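Local structure of proximal thread matrix protein 1 (Mytilus galloprovincialis, 4CN9) at residues A[298-312]-A[335-349]. The protein probably binds collagen in the matrix of the mussel byssus, through two von Willebrand factor type A domains, and carries zinc ions. Residues are numbered along the deposited sequence; the frame is centred on the assembly and turned at random.
Sequences AVVTFADRATKQFGL and QTAIGDGLENARLEV. With SO4 (sulfate ion), chain G.
Helix 338-349 packs on the edge hairpin of the mixed sheet in the second von Willebrand factor type A domain, its axis 7.5 Å from strand 298-302 and nearly antiparallel to it (155°), while outer strand 306-310 crosses beneath it at 42°. At the turn, Ala-337, the N-cap, gives its backbone N-H to Ala-303 O (2.7 Å), in the carbonyl plane, though the hydrogen bond is bent, 132° at the hydrogen. The Phe-302 ring then slips under the first helical turn: with CG between backbone N and carbonyl carbon, one face lies beneath Ile-338 CA, 4.1 Å from the ring centroid in a CH-pi contact. Gly-341 suits its place beside this ring, since with no side chain it brings its CA close to Phe-302 CD2. Ala-306 is small enough for its methyl to rest 3.4 Å from Asp-340 O. Further along, the Asn-344 side chain crosses that of Val-300, its OD1 against the CG2 methyl, while its ND2 donates to a water that also accepts from Lys-308 N and donates to Glu-348 OE1, bridging strand to helix on the partly exposed flank. At the far end beta-branched Val-349 splits its methyls: CG1 meets Ala-298 CB at 3.6 Å and also Leu-312 CG, CG2 meets Val-300 CG2 at 3.7 Å. Lys-308 runs alongside Glu-348, its CD reaching Val-349 CG2, and a bend at chi3 carries its ammonium to the backbone carbonyl of Glu-348, where NZ donates to Glu-348 O at 3.0 Å and to O1 of a sulfate ion, probably from the crystallisation liquor, at 2.9 Å.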
ATOM      1  N   ALA A 298      -3.608 -21.694   0.036  1.00 13.80           N
ATOM      2  CA  ALA A 298      -2.651 -22.527   0.757  1.00 14.67           C
ATOM      3  C   ALA A 298      -2.773 -22.201   2.248  1.00 14.89           C
ATOM      4  O   ALA A 298      -3.244 -21.116   2.614  1.00 15.61           O
ATOM      5  CB  ALA A 298      -1.234 -22.243   0.263  1.00 13.59           C
ATOM      6  N   VAL A 299      -2.365 -23.136   3.096  1.00 14.68           N
ATOM      7  CA  VAL A 299      -2.314 -22.903   4.537  1.00 16.59           C
ATOM      8  C   VAL A 299      -0.943 -23.260   5.119  1.00 17.64           C
ATOM      9  O   VAL A 299      -0.395 -24.352   4.869  1.00 17.20           O
ATOM     10  CB  VAL A 299      -3.399 -23.712   5.283  1.00 14.63           C
ATOM     11  CG1 VAL A 299      -3.082 -23.798   6.779  1.00 19.09           C
ATOM     12  CG2 VAL A 299      -4.769 -23.101   5.050  1.00 19.42           C
ATOM     13  N   VAL A 300      -0.406 -22.316   5.895  1.00 15.02           N
ATOM     14  CA  VAL A 300       0.776 -22.519   6.730  1.00 13.86           C
ATOM     15  C   VAL A 300       0.344 -22.218   8.154  1.00 16.43           C
ATOM     16  O   VAL A 300      -0.349 -21.244   8.390  1.00 18.02           O
ATOM     17  CB  VAL A 300       1.908 -21.551   6.344  1.00 15.41           C
ATOM     18  CG1 VAL A 300       3.096 -21.660   7.299  1.00 16.12           C
ATOM     19  CG2 VAL A 300       2.369 -21.813   4.919  1.00 15.29           C
ATOM     20  N   THR A 301       0.722 -23.065   9.098  1.00 15.12           N
ATOM     21  CA  THR A 301       0.477 -22.770  10.494  1.00 16.27           C
ATOM     22  C   THR A 301       1.794 -22.613  11.245  1.00 18.07           C
ATOM     23  O   THR A 301       2.844 -23.118  10.805  1.00 16.71           O
ATOM     24  CB  THR A 301      -0.377 -23.857  11.167  1.00 18.07           C
ATOM     25  OG1 THR A 301       0.265 -25.121  11.040  1.00 21.78           O
ATOM     26  CG2 THR A 301      -1.743 -23.933  10.528  1.00 18.83           C
ATOM     27  N   PHE A 302       1.735 -21.911  12.374  1.00 15.78           N
ATOM     28  CA  PHE A 302       2.914 -21.718  13.211  1.00 14.42           C
ATOM     29  C   PHE A 302       2.605 -21.869  14.693  1.00 16.84           C
ATOM     30  O   PHE A 302       1.528 -21.517  15.155  1.00 14.40           O
ATOM     31  CB  PHE A 302       3.613 -20.388  12.918  1.00 16.37           C
ATOM     32  CG  PHE A 302       2.728 -19.179  13.041  1.00 17.32           C
ATOM     33  CD1 PHE A 302       2.587 -18.531  14.261  1.00 17.24           C
ATOM     34  CD2 PHE A 302       2.062 -18.671  11.935  1.00 14.79           C
ATOM     35  CE1 PHE A 302       1.780 -17.415  14.382  1.00 17.59           C
ATOM     36  CE2 PHE A 302       1.253 -17.552  12.041  1.00 14.83           C
ATOM     37  CZ  PHE A 302       1.102 -16.927  13.264  1.00 17.26           C
ATOM     38  N   ALA A 303       3.548 -22.473  15.407  1.00 16.37           N
ATOM     39  CA  ALA A 303       3.510 -22.544  16.859  1.00 17.65           C
ATOM     40  C   ALA A 303       4.949 -22.292  17.273  1.00 18.07           C
ATOM     41  O   ALA A 303       5.436 -21.192  17.083  1.00 17.88           O
ATOM     42  CB  ALA A 303       2.993 -23.882  17.331  1.00 19.13           C
ATOM     43  N   ASP A 304       5.664 -23.280  17.794  1.00 16.34           N
ATOM     44  CA  ASP A 304       7.099 -23.051  18.017  1.00 19.22           C
ATOM     45  C   ASP A 304       7.849 -22.924  16.694  1.00 19.03           C
ATOM     46  O   ASP A 304       8.837 -22.202  16.604  1.00 18.57           O
ATOM     47  CB  ASP A 304       7.728 -24.151  18.868  1.00 24.93           C
ATOM     48  CG  ASP A 304       7.426 -25.519  18.356  1.00 29.97           C
ATOM     49  OD1 ASP A 304       6.280 -25.754  17.885  1.00 36.89           O
ATOM     50  OD2 ASP A 304       8.352 -26.358  18.399  1.00 38.01           O
ATOM     51  N   ARG A 305       7.381 -23.637  15.669  1.00 17.78           N
ATOM     52  CA  ARG A 305       7.989 -23.567  14.336  1.00 15.80           C
ATOM     53  C   ARG A 305       6.856 -23.480  13.330  1.00 19.28           C
ATOM     54  O   ARG A 305       5.723 -23.235  13.734  1.00 19.33           O
ATOM     55  CB  ARG A 305       8.871 -24.798  14.079  1.00 17.11           C
ATOM     56  CG  ARG A 305      10.113 -24.884  14.987  1.00 19.71           C
ATOM     57  CD  ARG A 305      11.119 -23.784  14.689  1.00 17.21           C
ATOM     58  NE  ARG A 305      12.346 -23.884  15.507  1.00 23.12           N
ATOM     59  CZ  ARG A 305      12.563 -23.245  16.661  1.00 21.43           C
ATOM     60  NH1 ARG A 305      11.639 -22.457  17.191  1.00 19.69           N
ATOM     61  NH2 ARG A 305      13.721 -23.400  17.296  1.00 26.56           N
ATOM     62  N   ALA A 306       7.143 -23.658  12.040  1.00 18.08           N
ATOM     63  CA  ALA A 306       6.098 -23.541  11.014  1.00 16.82           C
ATOM     64  C   ALA A 306       5.953 -24.803  10.160  1.00 18.30           C
ATOM     65  O   ALA A 306       6.913 -25.546   9.956  1.00 18.69           O
ATOM     66  CB  ALA A 306       6.338 -22.322  10.138  1.00 18.10           C
ATOM     67  N   THR A 307       4.732 -25.026   9.666  1.00 14.92           N
ATOM     68  CA  THR A 307       4.395 -26.225   8.921  1.00 16.74           C
ATOM     69  C   THR A 307       3.469 -25.876   7.776  1.00 15.37           C
ATOM     70  O   THR A 307       2.426 -25.256   7.993  1.00 15.62           O
ATOM     71  CB  THR A 307       3.680 -27.230   9.855  1.00 19.31           C
ATOM     72  OG1 THR A 307       4.531 -27.514  10.958  1.00 21.63           O
ATOM     73  CG2 THR A 307       3.320 -28.515   9.149  1.00 20.71           C
ATOM     74  N   LYS A 308       3.855 -26.254   6.564  1.00 16.53           N
ATOM     75  CA  LYS A 308       2.951 -26.160   5.404  1.00 17.21           C
ATOM     76  C   LYS A 308       1.919 -27.266   5.483  1.00 17.18           C
ATOM     77  O   LYS A 308       2.265 -28.459   5.448  1.00 18.01           O
ATOM     78  CB  LYS A 308       3.713 -26.255   4.077  1.00 20.23           C
ATOM     79  CG  LYS A 308       2.812 -26.128   2.837  1.00 21.80           C
ATOM     80  CD  LYS A 308       3.599 -25.946   1.531  1.00 27.36           C
ATOM     81  CE  LYS A 308       4.125 -27.248   0.972  1.00 34.91           C
ATOM     82  NZ  LYS A 308       4.645 -27.097  -0.430  1.00 33.22           N
ATOM     83  N   GLN A 309       0.658 -26.872   5.599  1.00 15.73           N
ATOM     84  CA  GLN A 309      -0.441 -27.824   5.690  1.00 17.59           C
ATOM     85  C   GLN A 309      -0.879 -28.235   4.297  1.00 18.27           C
ATOM     86  O   GLN A 309      -1.051 -29.418   4.020  1.00 17.48           O
ATOM     87  CB  GLN A 309      -1.618 -27.232   6.466  1.00 18.27           C
ATOM     88  CG  GLN A 309      -1.302 -26.851   7.889  1.00 16.85           C
ATOM     89  CD  GLN A 309      -0.882 -28.045   8.726  1.00 20.36           C
ATOM     90  OE1 GLN A 309      -1.164 -29.183   8.378  1.00 19.02           O
ATOM     91  NE2 GLN A 309      -0.195 -27.784   9.827  1.00 21.50           N
ATOM     92  N   PHE A 310      -1.076 -27.253   3.421  1.00 17.98           N
ATOM     93  CA  PHE A 310      -1.286 -27.547   2.017  1.00 17.70           C
ATOM     94  C   PHE A 310      -0.856 -26.377   1.146  1.00 17.36           C
ATOM     95  O   PHE A 310      -0.982 -25.212   1.538  1.00 14.69           O
ATOM     96  CB  PHE A 310      -2.733 -27.994   1.723  1.00 15.90           C
ATOM     97  CG  PHE A 310      -3.811 -26.975   2.060  1.00 16.82           C
ATOM     98  CD1 PHE A 310      -4.179 -25.996   1.143  1.00 14.30           C
ATOM     99  CD2 PHE A 310      -4.501 -27.042   3.265  1.00 18.02           C
ATOM    100  CE1 PHE A 310      -5.214 -25.106   1.429  1.00 15.82           C
ATOM    101  CE2 PHE A 310      -5.514 -26.152   3.554  1.00 16.58           C
ATOM    102  CZ  PHE A 310      -5.866 -25.181   2.639  1.00 18.04           C
ATOM    103  N   GLY A 311      -0.285 -26.713  -0.007  1.00 18.80           N
ATOM    104  CA  GLY A 311       0.153 -25.732  -0.976  1.00 20.02           C
ATOM    105  C   GLY A 311      -0.961 -25.386  -1.946  1.00 16.98           C
ATOM    106  O   GLY A 311      -2.058 -25.963  -1.895  1.00 17.65           O
ATOM    107  N   LEU A 312      -0.646 -24.464  -2.846  1.00 17.12           N
ATOM    108  CA  LEU A 312      -1.607 -23.845  -3.754  1.00 20.91           C
ATOM    109  C   LEU A 312      -2.211 -24.820  -4.770  1.00 26.26           C
ATOM    110  O   LEU A 312      -3.306 -24.574  -5.315  1.00 21.68           O
ATOM    111  CB  LEU A 312      -0.910 -22.698  -4.508  1.00 19.39           C
ATOM    112  CG  LEU A 312      -0.487 -21.472  -3.687  1.00 18.95           C
ATOM    113  CD1 LEU A 312       0.493 -20.638  -4.463  1.00 20.23           C
ATOM    114  CD2 LEU A 312      -1.707 -20.640  -3.298  1.00 16.26           C
ATOM    115  N   GLN A 335       3.828 -21.331  21.778  1.00 24.87           N
ATOM    116  CA  GLN A 335       4.709 -20.336  21.194  1.00 23.39           C
ATOM    117  C   GLN A 335       4.049 -19.918  19.892  1.00 23.13           C
ATOM    118  O   GLN A 335       3.175 -20.624  19.383  1.00 20.01           O
ATOM    119  CB  GLN A 335       6.089 -20.923  20.898  1.00 21.41           C
ATOM    120  CG  GLN A 335       6.981 -21.106  22.100  1.00 30.68           C
ATOM    121  CD  GLN A 335       8.309 -21.716  21.714  1.00 37.01           C
ATOM    122  OE1 GLN A 335       8.958 -21.277  20.747  1.00 36.36           O
ATOM    123  NE2 GLN A 335       8.717 -22.753  22.444  1.00 36.53           N
ATOM    124  N   THR A 336       4.469 -18.777  19.352  1.00 21.69           N
ATOM    125  CA  THR A 336       3.949 -18.284  18.080  1.00 19.40           C
ATOM    126  C   THR A 336       5.106 -17.787  17.192  1.00 20.61           C
ATOM    127  O   THR A 336       5.565 -16.657  17.313  1.00 22.78           O
ATOM    128  CB  THR A 336       2.908 -17.139  18.274  1.00 23.24           C
ATOM    129  OG1 THR A 336       3.295 -16.303  19.368  1.00 21.46           O
ATOM    130  CG2 THR A 336       1.525 -17.700  18.571  1.00 26.76           C
ATOM    131  N   ALA A 337       5.551 -18.637  16.285  1.00 17.24           N
ATOM    132  CA  ALA A 337       6.653 -18.306  15.394  1.00 16.90           C
ATOM    133  C   ALA A 337       6.136 -17.636  14.122  1.00 16.10           C
ATOM    134  O   ALA A 337       6.098 -18.254  13.053  1.00 14.58           O
ATOM    135  CB  ALA A 337       7.429 -19.561  15.052  1.00 17.53           C
ATOM    136  N   ILE A 338       5.742 -16.375  14.254  1.00 15.26           N
ATOM    137  CA  ILE A 338       5.222 -15.579  13.133  1.00 15.25           C
ATOM    138  C   ILE A 338       6.269 -15.518  12.037  1.00 18.37           C
ATOM    139  O   ILE A 338       5.949 -15.675  10.856  1.00 16.81           O
ATOM    140  CB  ILE A 338       4.870 -14.151  13.596  1.00 17.52           C
ATOM    141  CG1 ILE A 338       3.780 -14.181  14.667  1.00 19.58           C
ATOM    142  CG2 ILE A 338       4.396 -13.288  12.451  1.00 18.62           C
ATOM    143  CD1 ILE A 338       3.633 -12.869  15.403  1.00 20.04           C
ATOM    144  N   GLY A 339       7.528 -15.307  12.426  1.00 16.20           N
ATOM    145  CA  GLY A 339       8.615 -15.270  11.462  1.00 17.43           C
ATOM    146  C   GLY A 339       8.766 -16.534  10.637  1.00 13.59           C
ATOM    147  O   GLY A 339       8.962 -16.489   9.412  1.00 15.78           O
ATOM    148  N   ASP A 340       8.692 -17.675  11.302  1.00 15.80           N
ATOM    149  CA  ASP A 340       8.808 -18.968  10.616  1.00 16.65           C
ATOM    150  C   ASP A 340       7.645 -19.188   9.644  1.00 16.33           C
ATOM    151  O   ASP A 340       7.837 -19.704   8.535  1.00 16.77           O
ATOM    152  CB  ASP A 340       8.836 -20.098  11.639  1.00 15.33           C
ATOM    153  CG  ASP A 340      10.153 -20.185  12.381  1.00 23.60           C
ATOM    154  OD1 ASP A 340      10.526 -19.211  13.077  1.00 23.28           O
ATOM    155  OD2 ASP A 340      10.811 -21.245  12.262  1.00 28.37           O
ATOM    156  N   GLY A 341       6.441 -18.804  10.067  1.00 15.74           N
ATOM    157  CA  GLY A 341       5.261 -18.877   9.209  1.00 16.13           C
ATOM    158  C   GLY A 341       5.447 -18.132   7.896  1.00 15.21           C
ATOM    159  O   GLY A 341       5.143 -18.643   6.820  1.00 14.05           O
ATOM    160  N   LEU A 342       5.940 -16.907   7.993  1.00 14.04           N
ATOM    161  CA  LEU A 342       6.197 -16.083   6.816  1.00 16.65           C
ATOM    162  C   LEU A 342       7.324 -16.661   5.943  1.00 17.48           C
ATOM    163  O   LEU A 342       7.201 -16.685   4.713  1.00 16.11           O
ATOM    164  CB  LEU A 342       6.532 -14.655   7.239  1.00 17.41           C
ATOM    165  CG  LEU A 342       5.370 -13.841   7.824  1.00 20.50           C
ATOM    166  CD1 LEU A 342       5.868 -12.567   8.441  1.00 17.52           C
ATOM    167  CD2 LEU A 342       4.300 -13.545   6.766  1.00 20.51           C
ATOM    168  N   GLU A 343       8.416 -17.109   6.573  1.00 15.91           N
ATOM    169  CA  GLU A 343       9.504 -17.783   5.847  1.00 17.86           C
ATOM    170  C   GLU A 343       8.984 -19.000   5.069  1.00 15.22           C
ATOM    171  O   GLU A 343       9.308 -19.204   3.897  1.00 18.29           O
ATOM    172  CB  GLU A 343      10.622 -18.230   6.808  1.00 17.71           C
ATOM    173  CG  GLU A 343      11.756 -19.008   6.120  1.00 22.24           C
ATOM    174  CD  GLU A 343      12.416 -20.078   7.019  1.00 34.08           C
ATOM    175  OE1 GLU A 343      11.755 -20.669   7.915  1.00 38.98           O
ATOM    176  OE2 GLU A 343      13.614 -20.337   6.821  1.00 29.90           O
ATOM    177  N   ASN A 344       8.179 -19.815   5.736  1.00 14.68           N
ATOM    178  CA  ASN A 344       7.624 -20.996   5.120  1.00 17.86           C
ATOM    179  C   ASN A 344       6.757 -20.631   3.894  1.00 16.98           C
ATOM    180  O   ASN A 344       6.851 -21.275   2.844  1.00 18.37           O
ATOM    181  CB  ASN A 344       6.825 -21.802   6.155  1.00 19.40           C
ATOM    182  CG  ASN A 344       6.438 -23.179   5.654  1.00 23.32           C
ATOM    183  OD1 ASN A 344       5.579 -23.319   4.778  1.00 24.76           O
ATOM    184  ND2 ASN A 344       7.036 -24.202   6.233  1.00 25.30           N
ATOM    185  N   ALA A 345       5.944 -19.589   4.013  1.00 14.02           N
ATOM    186  CA  ALA A 345       5.117 -19.170   2.886  1.00 16.95           C
ATOM    187  C   ALA A 345       6.049 -18.774   1.745  1.00 16.22           C
ATOM    188  O   ALA A 345       5.811 -19.113   0.589  1.00 18.42           O
ATOM    189  CB  ALA A 345       4.227 -18.006   3.277  1.00 18.31           C
ATOM    190  N   ARG A 346       7.127 -18.079   2.087  1.00 15.51           N
ATOM    191  CA  ARG A 346       8.053 -17.570   1.078  1.00 15.17           C
ATOM    192  C   ARG A 346       8.807 -18.693   0.354  1.00 20.58           C
ATOM    193  O   ARG A 346       8.949 -18.668  -0.875  1.00 20.62           O
ATOM    194  CB  ARG A 346       9.031 -16.593   1.702  1.00 17.60           C
ATOM    195  CG  ARG A 346      10.006 -15.972   0.702  1.00 20.96           C
ATOM    196  CD  ARG A 346      10.842 -14.873   1.341  1.00 20.31           C
ATOM    197  NE  ARG A 346      11.696 -15.367   2.420  1.00 22.04           N
ATOM    198  CZ  ARG A 346      12.919 -15.863   2.254  1.00 28.46           C
ATOM    199  NH1 ARG A 346      13.459 -15.939   1.040  1.00 24.79           N
ATOM    200  NH2 ARG A 346      13.605 -16.285   3.306  1.00 29.46           N
ATOM    201  N   LEU A 347       9.271 -19.678   1.113  1.00 16.75           N
ATOM    202  CA  LEU A 347      10.114 -20.720   0.562  1.00 18.54           C
ATOM    203  C   LEU A 347       9.336 -21.922   0.036  1.00 18.38           C
ATOM    204  O   LEU A 347       9.794 -22.599  -0.887  1.00 20.16           O
ATOM    205  CB  LEU A 347      11.140 -21.174   1.610  1.00 15.82           C
ATOM    206  CG  LEU A 347      12.112 -20.094   2.079  1.00 19.96           C
ATOM    207  CD1 LEU A 347      13.066 -20.655   3.143  1.00 24.01           C
ATOM    208  CD2 LEU A 347      12.912 -19.505   0.905  1.00 24.00           C
ATOM    209  N   GLU A 348       8.162 -22.190   0.598  1.00 15.82           N
ATOM    210  CA  GLU A 348       7.433 -23.416   0.272  1.00 20.33           C
ATOM    211  C   GLU A 348       6.066 -23.256  -0.399  1.00 19.15           C
ATOM    212  O   GLU A 348       5.533 -24.224  -0.916  1.00 18.54           O
ATOM    213  CB  GLU A 348       7.252 -24.251   1.533  1.00 22.55           C
ATOM    214  CG  GLU A 348       8.556 -24.713   2.102  1.00 26.97           C
ATOM    215  CD  GLU A 348       8.475 -26.096   2.670  1.00 32.12           C
ATOM    216  OE1 GLU A 348       7.413 -26.445   3.209  1.00 34.78           O
ATOM    217  OE2 GLU A 348       9.481 -26.836   2.574  1.00 33.79           O
ATOM    218  N   VAL A 349       5.491 -22.059  -0.369  1.00 17.11           N
ATOM    219  CA  VAL A 349       4.170 -21.841  -0.960  1.00 15.66           C
ATOM    220  C   VAL A 349       4.249 -21.081  -2.287  1.00 16.55           C
ATOM    221  O   VAL A 349       3.750 -21.552  -3.295  1.00 24.37           O
ATOM    222  CB  VAL A 349       3.214 -21.108   0.004  1.00 14.28           C
ATOM    223  CG1 VAL A 349       1.884 -20.718  -0.701  1.00 16.14           C
ATOM    224  CG2 VAL A 349       2.917 -21.977   1.225  1.00 18.65           C
TER
HETATM  225  S   SO4 G1452       2.486 -27.305  -3.863  1.00 37.43           S
HETATM  226  O1  SO4 G1452       2.796 -27.842  -2.539  1.00 26.53           O
HETATM  227  O2  SO4 G1452       1.042 -27.053  -3.973  1.00 26.52           O
HETATM  228  O3  SO4 G1452       2.868 -28.261  -4.896  1.00 40.34           O
HETATM  229  O4  SO4 G1452       3.252 -26.074  -4.017  1.00 38.84           O
HETATM  230  O   HOH W   1      12.187 -21.316  20.152  1.00 40.14           O
HETATM  231  O   HOH W   2       8.921 -25.872   8.198  1.00 19.24           O
HETATM  232  O   HOH W   3       9.987 -23.759  10.974  1.00 21.83           O
HETATM  233  O   HOH W   4       6.640 -27.161   6.252  1.00 19.66           O
HETATM  234  O   HOH W   5       2.043 -23.922  -2.897  1.00 21.24           O